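Local coordinates for glucokinase (Thermus thermophilus, PDB 3VOV) that phosphorylates glucose and probably related hexoses at the 6-hydroxyl with ATP, as a hexokinase of the ROK family, at the interface of chains A and B and the interface of chains A and C. Numbering follows the deposited sequence. Chains: chain A/B/C, Glucokinase.

Chain A meets chain B at contact 1 and chain C at contact 2, whose C-alpha centres lie about 18 Å apart. The two patches share no residue, but both draw on chain A's zinc site. A:His159, a zinc ligand, faces chain B, and A:Cys169, another, lies beside chain C. The zinc site thus appears to lie between the interfaces. Contact 1 pairs a loop and 3-10 helix 157-159 with the end of helix 212-236 and the loop bearing B:Trp270, whereas contact 2 sets helix 183-194 of each chain together, with the 168-170 loop of chain A alongside. Two such two-fold interfaces can build the deposited tetramer.

Contact 1: the interface of chains A and B. Residues chain A 153-156, 159; chain B 234, 270.
This two-fold interface between identical subunits joins chains A and B of the deposited tetramer, and in this patch B:Trp270 and B:Lys234 meet the A:Gln153 to A:His159 segment; it may also hold the subunits together in solution, though the structure alone does not show it. B:Trp270 carries most of the side-chain contact, presenting the rim of its six-membered ring to chain A. Its CZ2 lies 3.4 Å from CB of A:His159, and the indole presents its edge to the face of the A:His159 imidazole, the planes 57° apart. Further round the same rim, CZ3 meets CG of A:Glu156 at 3.7 Å. The A:Glu156 chain is bent at chi2 (-70°), which lays its methylene groups against the indole rim and carries the carboxylate on toward the imidazole edge, where OE1 lies in the ring plane. A:Gln153 reaches the indole with an extended chain; its amide oxygen OE1 is 3.5 Å from CE3 of B:Trp270, the amide plane steeply inclined to the ring.

B:Lys234 supports this arrangement from its own chain. Its side chain bends at chi2 and again at chi4 (-48°), folding over one face of the indole, with CE 3.3 Å from its plane and over its centre. The methylene chain thus covers one indole face while the rim remains engaged with chain A. The side-chain amine NZ then reaches a water at 2.7 Å, which in turn contacts the backbone O of A:His159 at 2.7 Å. A direct hydrogen bond runs from the backbone N of A:Glu156 to the carbonyl O of B:Lys234 (2.9 Å).

Apolar contact by the indole is therefore combined with direct and water-mediated polar links to the chain A backbone. Because A:His159 is a zinc ligand, the site joins the metal-bound segment of one subunit to its neighbour and probably helps steady that segment.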
# COMPACT_ATOMS: atom_id res chain seq x y z
N GLN A 153 -19.84 -18.95 2.23
CA GLN A 153 -18.88 -17.94 1.74
C GLN A 153 -17.43 -18.46 1.69
O GLN A 153 -16.51 -17.69 1.37
CB GLN A 153 -18.86 -16.65 2.62
CG GLN A 153 -20.16 -15.93 2.83
CD GLN A 153 -20.02 -14.72 3.78
OE1 GLN A 153 -20.47 -13.60 3.45
NE2 GLN A 153 -19.39 -14.94 4.98
N GLY A 154 -17.19 -19.73 2.02
CA GLY A 154 -15.80 -20.24 2.01
C GLY A 154 -15.22 -20.25 0.62
O GLY A 154 -15.95 -20.42 -0.36
N GLY A 155 -13.90 -20.09 0.51
CA GLY A 155 -13.29 -20.14 -0.79
C GLY A 155 -13.55 -18.92 -1.66
O GLY A 155 -13.38 -19.01 -2.86
N GLU A 156 -13.87 -17.76 -1.06
CA GLU A 156 -14.10 -16.52 -1.84
C GLU A 156 -12.77 -15.84 -2.06
O GLU A 156 -12.52 -14.73 -1.59
CB GLU A 156 -15.12 -15.59 -1.13
CG GLU A 156 -16.58 -16.01 -1.43
CD GLU A 156 -17.02 -15.73 -2.88
OE1 GLU A 156 -16.34 -15.02 -3.66
OE2 GLU A 156 -18.08 -16.22 -3.27
N HIS A 159 -11.60 -12.26 -3.01
CA HIS A 159 -11.88 -11.12 -2.14
C HIS A 159 -11.02 -11.00 -0.91
O HIS A 159 -11.35 -10.26 0.01
CB HIS A 159 -13.39 -10.94 -1.88
CG HIS A 159 -14.18 -10.85 -3.15
ND1 HIS A 159 -14.23 -9.69 -3.90
CD2 HIS A 159 -14.79 -11.80 -3.89
CE1 HIS A 159 -14.92 -9.92 -5.01
NE2 HIS A 159 -15.26 -11.20 -5.04
N LYS B 234 -13.06 -14.39 4.28
CA LYS B 234 -13.38 -14.68 2.87
C LYS B 234 -12.81 -16.06 2.48
O LYS B 234 -13.34 -16.76 1.63
CB LYS B 234 -12.75 -13.62 1.93
CG LYS B 234 -12.94 -12.15 2.34
CD LYS B 234 -14.37 -11.75 2.40
CE LYS B 234 -14.48 -10.22 2.54
NZ LYS B 234 -13.60 -9.61 3.60
N TRP B 270 -20.73 -8.35 3.03
CA TRP B 270 -20.49 -9.73 3.47
C TRP B 270 -21.24 -10.04 4.76
O TRP B 270 -21.61 -9.12 5.47
CB TRP B 270 -18.96 -9.94 3.70
CG TRP B 270 -18.19 -9.76 2.44
CD1 TRP B 270 -17.73 -8.58 1.91
CD2 TRP B 270 -17.78 -10.80 1.54
NE1 TRP B 270 -17.10 -8.82 0.71
CE2 TRP B 270 -17.10 -10.17 0.48
CE3 TRP B 270 -17.96 -12.20 1.51
CZ2 TRP B 270 -16.58 -10.90 -0.61
CZ3 TRP B 270 -17.41 -12.92 0.44
CH2 TRP B 270 -16.73 -12.27 -0.60
O HOH W 1 -11.14 -9.23 2.47

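Contact 2: the interface of chains A and C. Residues chain A 168-170, 184-185, 188; chain C 191-193, 195.
With CG anti to its backbone N (chi1 178°), C:Tyr192 projects its phenol from the chain C helix between A:Arg184 and A:Arg188. A:Arg188 has the same first torsion (177°) but bends at chi3 (62°), bringing its terminal NH1 over one face of the phenol, 3.7 Å from the ring centroid, in a cation-pi contact. Its guanidinium stands steeply on the ring rather than lying flat, and its CD packs on CB of C:Tyr192.

A:Arg184 behaves differently. Its guanidinium is nearly parallel to the phenol, with CE1 of C:Tyr192 over one face and offset toward the rim, while its CB meets the ring edge. NH1 donates to the backbone O of C:Tyr192 at 2.8 Å; the bond follows a lone pair in the carbonyl plane and stays close to the guanidinium plane. NH2 meets a water at 2.8 Å that also contacts this carbonyl oxygen. Another water links NH1 with the backbone O of C:Thr191. The phenol hydroxyl OH lies 2.7 Å from a further water, which connects to the backbone N of A:Gly170 and to the water at NH2, so the guanidinium and hydroxyl share one solvent chain.

An alanine in place of C:Tyr192 would probably open a gap between the two arginines, taking the aromatic face from A:Arg188 and the nearly parallel ring from A:Arg184, and leave the water at A:Gly170 without the phenol hydroxyl. The backbone O of A:Ala168 approaches CD2 of C:Tyr192, and next to it C:Ala193 packs its CB against CB of A:Ala168 at 3.9 Å and approaches A:Gly170. CG of C:Gln195 lies 3.8 Å from NH1 of A:Arg184, beside the A:Arg184 guanidinium.

The arginines and C:Tyr192 belong to equivalent helices 183-194 in their respective chains, while A:Ala168, A:Cys169 and A:Gly170 form a loop at the zinc site, placing the contact where helix and metal-bound loop together receive the neighbouring helix end.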
# COMPACT_ATOMS: atom_id res chain seq x y z
N ALA A 168 -11.71 0.25 -5.79
CA ALA A 168 -13.02 -0.24 -5.37
C ALA A 168 -13.30 -1.58 -6.00
O ALA A 168 -13.00 -1.77 -7.22
CB ALA A 168 -14.11 0.78 -5.75
N CYS A 169 -13.81 -2.51 -5.18
CA CYS A 169 -14.25 -3.82 -5.64
C CYS A 169 -15.78 -3.89 -5.78
O CYS A 169 -16.50 -3.19 -5.06
CB CYS A 169 -13.84 -4.92 -4.63
SG CYS A 169 -14.06 -6.63 -5.31
N GLY A 170 -16.25 -4.72 -6.70
CA GLY A 170 -17.67 -5.02 -6.85
C GLY A 170 -18.30 -5.54 -5.57
O GLY A 170 -19.51 -5.38 -5.37
N ARG A 184 -11.80 -7.91 -15.89
CA ARG A 184 -12.51 -6.64 -15.87
C ARG A 184 -11.72 -5.50 -15.18
O ARG A 184 -11.88 -4.33 -15.53
CB ARG A 184 -13.84 -6.83 -15.18
CG ARG A 184 -14.91 -7.43 -16.04
CD ARG A 184 -16.31 -7.32 -15.38
NE ARG A 184 -16.74 -5.95 -15.05
CZ ARG A 184 -16.94 -5.50 -13.81
NH1 ARG A 184 -17.33 -4.23 -13.59
NH2 ARG A 184 -16.75 -6.29 -12.76
N ALA A 185 -10.82 -5.85 -14.24
CA ALA A 185 -9.94 -4.87 -13.61
C ALA A 185 -8.87 -4.44 -14.59
O ALA A 185 -8.57 -3.24 -14.72
CB ALA A 185 -9.32 -5.45 -12.33
N ARG A 188 -10.66 -2.18 -16.97
CA ARG A 188 -10.86 -0.93 -16.20
C ARG A 188 -9.62 -0.06 -16.29
O ARG A 188 -9.67 1.14 -16.69
CB ARG A 188 -11.16 -1.24 -14.72
CG ARG A 188 -11.32 0.04 -13.84
CD ARG A 188 -11.14 -0.27 -12.38
NE ARG A 188 -9.81 -0.78 -12.07
CZ ARG A 188 -9.54 -1.69 -11.14
NH1 ARG A 188 -10.50 -2.21 -10.38
NH2 ARG A 188 -8.28 -2.07 -10.95
N THR C 191 -17.67 2.90 -12.00
CA THR C 191 -18.20 2.15 -13.09
C THR C 191 -17.80 0.67 -12.90
O THR C 191 -18.64 -0.22 -13.07
CB THR C 191 -17.70 2.74 -14.44
OG1 THR C 191 -18.31 4.05 -14.63
CG2 THR C 191 -18.02 1.82 -15.62
N TYR C 192 -16.55 0.44 -12.49
CA TYR C 192 -16.11 -0.93 -12.19
C TYR C 192 -16.94 -1.58 -11.08
O TYR C 192 -17.47 -2.69 -11.27
CB TYR C 192 -14.63 -0.97 -11.82
CG TYR C 192 -14.18 -2.39 -11.47
CD1 TYR C 192 -14.02 -3.36 -12.46
CD2 TYR C 192 -13.99 -2.76 -10.13
CE1 TYR C 192 -13.65 -4.70 -12.13
CE2 TYR C 192 -13.60 -4.06 -9.79
CZ TYR C 192 -13.44 -5.02 -10.78
OH TYR C 192 -13.06 -6.30 -10.40
N ALA C 193 -17.04 -0.88 -9.93
CA ALA C 193 -17.63 -1.46 -8.72
C ALA C 193 -19.14 -1.62 -8.82
O ALA C 193 -19.68 -2.55 -8.23
CB ALA C 193 -17.28 -0.61 -7.47
N GLN C 195 -20.74 -1.96 -11.70
CA GLN C 195 -20.92 -2.80 -12.89
C GLN C 195 -21.90 -2.21 -13.88
O GLN C 195 -22.67 -2.95 -14.52
CB GLN C 195 -21.33 -4.23 -12.50
CG GLN C 195 -20.39 -4.82 -11.45
CD GLN C 195 -20.80 -6.22 -11.02
OE1 GLN C 195 -20.88 -7.12 -11.84
NE2 GLN C 195 -21.05 -6.40 -9.73
O HOH W 2 -15.16 -6.69 -8.70
O HOH W 3 -17.19 -5.42 -10.15
O HOH W 4 -17.96 -2.06 -15.59